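Local atomic coordinates of lithostathine (Homo sapiens, PDB entry 1QDD), a protein that is thought to inhibit spontaneous calcium carbonate precipitation, and belongs to the secreted C-type lectins, with possible links to pancreas and brain regeneration. Residues D72-L80 with W127-F138. The protein carries 1 engineered substitution. Residues are numbered along the deposited sequence; the frame is centred on the assembly and turned at random.
Sequences DDFNVWIGL and WKDVPCEDKFSF
The indole of Trp77 lies against Phe136 in the C-type lectin fold, where strand 75-78 pairs in parallel with strand 136-143 and the turn from Pro131 to Asp134 wraps the far end of the ring. The two strands are joined by a nearly straight bond of 2.9 Å from Trp77 N to Ser137 O (170° at the hydrogen). Phe136 directs an edge at one indole face, its CD2 centred over the ring system of Trp77 3.6 Å above the plane; the two ring planes are 52° apart. Its CB sits above the five-membered ring of Trp77 as a CH-pi contact. The carbonyl oxygens of Pro131 and Asp134 approach the indole edge in its plane, Asp134 O lying 3.3 Å from Trp77 CZ2, while the methyl CG2 of Val130 reaches CZ3. With CG anti to its carbonyl carbon, the indole extends toward this turn, and NE1 is bonded to Glu33 O. Phe136 is itself sandwiched: Asn75 CB stands over the ring centre, and Asp134 CB covers the opposite face nearer the rim. The amide of Asn75 lies close to parallel with that ring; its OD1 bonds to Ser117, one water links ND2 to Lys128 NZ, and a second, bound to OD1, reaches NZ only weakly. Ile78 CD1 rests over the five-membered ring of Trp127, the first residue of strand 127-130, 3.9 Å from its centroid. Farther out, the disulfide of Cys132 to Cys115 ties the turn to strand 115-119. Arg32 forms a salt bridge with Asp73 OD2, and Ser137 OG, turned between its backbone N and carbonyl carbon (chi1 55°), donates to the anti lone pair of Asp73 OD1 at 2.8 Å.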
loop_
_atom_site.group_PDB
_atom_site.type_symbol
_atom_site.label_atom_id
_atom_site.label_comp_id
_atom_site.label_asym_id
_atom_site.label_seq_id
_atom_site.Cartn_x
_atom_site.Cartn_y
_atom_site.Cartn_z
ATOM N N ASP A 72 6.670 -5.045 -15.039
ATOM C CA ASP A 72 7.152 -3.944 -15.853
ATOM C C ASP A 72 6.383 -2.649 -15.597
ATOM O O ASP A 72 6.613 -1.632 -16.267
ATOM C CB ASP A 72 7.084 -4.290 -17.352
ATOM C CG ASP A 72 8.057 -5.401 -17.732
ATOM O OD1 ASP A 72 7.577 -6.420 -18.288
ATOM O OD2 ASP A 72 9.251 -5.259 -17.395
ATOM N N ASP A 73 5.503 -2.618 -14.594
ATOM C CA ASP A 73 4.718 -1.430 -14.281
ATOM C C ASP A 73 5.540 -0.235 -13.809
ATOM O O ASP A 73 6.570 -0.401 -13.172
ATOM C CB ASP A 73 3.655 -1.778 -13.227
ATOM C CG ASP A 73 2.502 -2.590 -13.757
ATOM O OD1 ASP A 73 1.558 -2.862 -12.967
ATOM O OD2 ASP A 73 2.470 -2.983 -14.941
ATOM N N PHE A 74 5.063 0.966 -14.124
ATOM C CA PHE A 74 5.731 2.201 -13.730
ATOM C C PHE A 74 5.189 2.787 -12.429
ATOM O O PHE A 74 5.938 3.516 -11.776
ATOM C CB PHE A 74 5.591 3.247 -14.857
ATOM C CG PHE A 74 6.235 2.823 -16.153
ATOM C CD1 PHE A 74 5.468 2.426 -17.227
ATOM C CD2 PHE A 74 7.610 2.876 -16.280
ATOM C CE1 PHE A 74 6.070 2.044 -18.422
ATOM C CE2 PHE A 74 8.221 2.481 -17.465
ATOM C CZ PHE A 74 7.438 2.066 -18.516
ATOM N N ASN A 75 3.918 2.595 -12.139
ATOM C CA ASN A 75 3.241 3.191 -10.987
ATOM C C ASN A 75 2.414 2.156 -10.242
ATOM O O ASN A 75 1.737 1.342 -10.865
ATOM C CB ASN A 75 2.267 4.301 -11.401
ATOM C CG ASN A 75 2.968 5.560 -11.851
ATOM O OD1 ASN A 75 3.451 6.342 -11.047
ATOM N ND2 ASN A 75 3.096 5.688 -13.169
ATOM N N VAL A 76 2.516 2.124 -8.914
ATOM C CA VAL A 76 1.798 1.171 -8.069
ATOM C C VAL A 76 1.080 1.922 -6.946
ATOM O O VAL A 76 1.740 2.680 -6.214
ATOM C CB VAL A 76 2.734 0.099 -7.476
ATOM C CG1 VAL A 76 1.983 -0.884 -6.588
ATOM C CG2 VAL A 76 3.468 -0.664 -8.582
ATOM N N TRP A 77 -0.204 1.722 -6.747
ATOM C CA TRP A 77 -0.919 2.436 -5.679
ATOM C C TRP A 77 -0.552 2.002 -4.255
ATOM O O TRP A 77 -0.350 0.823 -3.959
ATOM C CB TRP A 77 -2.425 2.181 -5.807
ATOM C CG TRP A 77 -3.253 2.776 -6.890
ATOM C CD1 TRP A 77 -4.113 2.103 -7.714
ATOM C CD2 TRP A 77 -3.353 4.156 -7.259
ATOM N NE1 TRP A 77 -4.735 2.980 -8.567
ATOM C CE2 TRP A 77 -4.282 4.249 -8.314
ATOM C CE3 TRP A 77 -2.728 5.324 -6.803
ATOM C CZ2 TRP A 77 -4.612 5.468 -8.909
ATOM C CZ3 TRP A 77 -3.076 6.531 -7.389
ATOM C CH2 TRP A 77 -4.000 6.589 -8.441
ATOM N N ILE A 78 -0.518 3.008 -3.378
ATOM C CA ILE A 78 -0.434 2.842 -1.927
ATOM C C ILE A 78 -1.647 3.578 -1.337
ATOM O O ILE A 78 -2.349 4.306 -2.033
ATOM C CB ILE A 78 0.888 3.231 -1.288
ATOM C CG1 ILE A 78 1.194 4.724 -1.457
ATOM C CG2 ILE A 78 2.024 2.382 -1.859
ATOM C CD1 ILE A 78 2.422 5.198 -0.697
ATOM N N GLY A 79 -1.910 3.391 -0.038
ATOM C CA GLY A 79 -3.104 3.924 0.592
ATOM C C GLY A 79 -3.204 5.375 0.988
ATOM O O GLY A 79 -4.115 5.697 1.783
ATOM N N LEU A 80 -2.329 6.248 0.545
ATOM C CA LEU A 80 -2.313 7.648 0.958
ATOM C C LEU A 80 -3.123 8.508 0.010
ATOM O O LEU A 80 -3.014 8.354 -1.222
ATOM C CB LEU A 80 -0.876 8.156 1.088
ATOM C CG LEU A 80 -0.655 9.404 1.955
ATOM C CD1 LEU A 80 -0.783 9.103 3.438
ATOM C CD2 LEU A 80 0.724 10.012 1.702
ATOM N N TRP A 127 7.480 8.452 -3.642
ATOM C CA TRP A 127 6.078 8.696 -3.863
ATOM C C TRP A 127 5.786 9.859 -4.805
ATOM O O TRP A 127 6.490 10.871 -4.788
ATOM C CB TRP A 127 5.427 9.039 -2.517
ATOM C CG TRP A 127 5.573 8.057 -1.397
ATOM C CD1 TRP A 127 6.083 6.801 -1.429
ATOM C CD2 TRP A 127 5.177 8.271 -0.025
ATOM N NE1 TRP A 127 6.043 6.199 -0.184
ATOM C CE2 TRP A 127 5.489 7.096 0.685
ATOM C CE3 TRP A 127 4.596 9.350 0.638
ATOM C CZ2 TRP A 127 5.219 6.983 2.056
ATOM C CZ3 TRP A 127 4.337 9.228 1.998
ATOM C CH2 TRP A 127 4.653 8.052 2.676
ATOM N N LYS A 128 4.708 9.746 -5.569
ATOM C CA LYS A 128 4.229 10.820 -6.438
ATOM C C LYS A 128 2.723 10.959 -6.286
ATOM O O LYS A 128 2.009 9.968 -6.221
ATOM C CB LYS A 128 4.578 10.467 -7.882
ATOM C CG LYS A 128 4.118 11.361 -9.008
ATOM C CD LYS A 128 4.828 10.918 -10.275
ATOM C CE LYS A 128 4.104 9.844 -11.060
ATOM N NZ LYS A 128 4.675 9.821 -12.449
ATOM N N ASP A 129 2.228 12.196 -6.258
ATOM C CA ASP A 129 0.804 12.500 -6.273
ATOM C C ASP A 129 0.255 12.474 -7.695
ATOM O O ASP A 129 0.863 13.105 -8.572
ATOM C CB ASP A 129 0.498 13.859 -5.630
ATOM C CG ASP A 129 1.221 15.052 -6.216
ATOM O OD1 ASP A 129 2.453 14.979 -6.347
ATOM O OD2 ASP A 129 0.566 16.074 -6.541
ATOM N N VAL A 130 -0.827 11.788 -7.950
ATOM C CA VAL A 130 -1.426 11.607 -9.273
ATOM C C VAL A 130 -2.943 11.632 -9.174
ATOM O O VAL A 130 -3.498 11.507 -8.073
ATOM C CB VAL A 130 -1.002 10.245 -9.876
ATOM C CG1 VAL A 130 0.453 10.180 -10.303
ATOM C CG2 VAL A 130 -1.286 9.117 -8.888
ATOM N N PRO A 131 -3.668 11.753 -10.282
ATOM C CA PRO A 131 -5.118 11.731 -10.263
ATOM C C PRO A 131 -5.630 10.393 -9.754
ATOM O O PRO A 131 -5.192 9.308 -10.177
ATOM C CB PRO A 131 -5.503 11.942 -11.728
ATOM C CG PRO A 131 -4.332 12.638 -12.332
ATOM C CD PRO A 131 -3.122 12.046 -11.638
ATOM N N CYS A 132 -6.637 10.396 -8.894
ATOM C CA CYS A 132 -7.216 9.198 -8.306
ATOM C C CYS A 132 -7.931 8.301 -9.305
ATOM O O CYS A 132 -8.160 7.114 -9.026
ATOM C CB CYS A 132 -8.187 9.582 -7.179
ATOM S SG CYS A 132 -7.412 10.404 -5.763
ATOM N N GLU A 133 -8.304 8.827 -10.464
ATOM C CA GLU A 133 -8.984 8.103 -11.517
ATOM C C GLU A 133 -8.041 7.342 -12.438
ATOM O O GLU A 133 -8.516 6.598 -13.308
ATOM C CB GLU A 133 -9.869 9.060 -12.335
ATOM C CG GLU A 133 -10.909 9.792 -11.510
ATOM C CD GLU A 133 -10.427 11.103 -10.928
ATOM O OE1 GLU A 133 -9.257 11.520 -11.066
ATOM O OE2 GLU A 133 -11.264 11.754 -10.257
ATOM N N ASP A 134 -6.728 7.487 -12.274
ATOM C CA ASP A 134 -5.780 6.664 -13.020
ATOM C C ASP A 134 -5.960 5.190 -12.657
ATOM O O ASP A 134 -6.461 4.872 -11.569
ATOM C CB ASP A 134 -4.335 7.077 -12.752
ATOM C CG ASP A 134 -3.881 8.340 -13.454
ATOM O OD1 ASP A 134 -4.657 8.929 -14.225
ATOM O OD2 ASP A 134 -2.710 8.705 -13.197
ATOM N N LYS A 135 -5.611 4.287 -13.560
ATOM C CA LYS A 135 -5.762 2.846 -13.359
ATOM C C LYS A 135 -4.414 2.160 -13.261
ATOM O O LYS A 135 -3.665 2.041 -14.246
ATOM C CB LYS A 135 -6.643 2.235 -14.468
ATOM C CG LYS A 135 -8.068 2.775 -14.424
ATOM C CD LYS A 135 -8.890 2.481 -15.662
ATOM C CE LYS A 135 -10.180 3.296 -15.641
ATOM N NZ LYS A 135 -11.096 2.926 -16.749
ATOM N N PHE A 136 -4.024 1.789 -12.042
ATOM C CA PHE A 136 -2.740 1.198 -11.721
ATOM C C PHE A 136 -2.879 -0.099 -10.922
ATOM O O PHE A 136 -3.912 -0.404 -10.319
ATOM C CB PHE A 136 -1.919 2.181 -10.849
ATOM C CG PHE A 136 -1.523 3.493 -11.455
ATOM C CD1 PHE A 136 -1.216 3.638 -12.800
ATOM C CD2 PHE A 136 -1.405 4.621 -10.649
ATOM C CE1 PHE A 136 -0.848 4.856 -13.333
ATOM C CE2 PHE A 136 -1.015 5.838 -11.183
ATOM C CZ PHE A 136 -0.733 5.962 -12.526
ATOM N N SER A 137 -1.784 -0.877 -10.903
ATOM C CA SER A 137 -1.648 -2.043 -10.032
ATOM C C SER A 137 -1.494 -1.553 -8.586
ATOM O O SER A 137 -1.401 -0.334 -8.335
ATOM C CB SER A 137 -0.444 -2.860 -10.462
ATOM O OG SER A 137 0.706 -2.026 -10.489
ATOM N N PHE A 138 -1.489 -2.446 -7.606
ATOM C CA PHE A 138 -1.572 -2.037 -6.196
ATOM C C PHE A 138 -1.071 -3.081 -5.230
ATOM O O PHE A 138 -0.945 -4.274 -5.560
ATOM C CB PHE A 138 -3.043 -1.679 -5.863
ATOM C CG PHE A 138 -4.087 -2.715 -6.149
ATOM C CD1 PHE A 138 -4.558 -3.559 -5.157
ATOM C CD2 PHE A 138 -4.664 -2.809 -7.413
ATOM C CE1 PHE A 138 -5.572 -4.461 -5.408
ATOM C CE2 PHE A 138 -5.675 -3.712 -7.654
ATOM C CZ PHE A 138 -6.137 -4.543 -6.664
HETATM O O HOH W 1 0.385 0.351 -13.029
HETATM O O HOH W 2 3.481 8.257 -14.494
HETATM O O HOH W 3 6.157 6.771 -12.551
#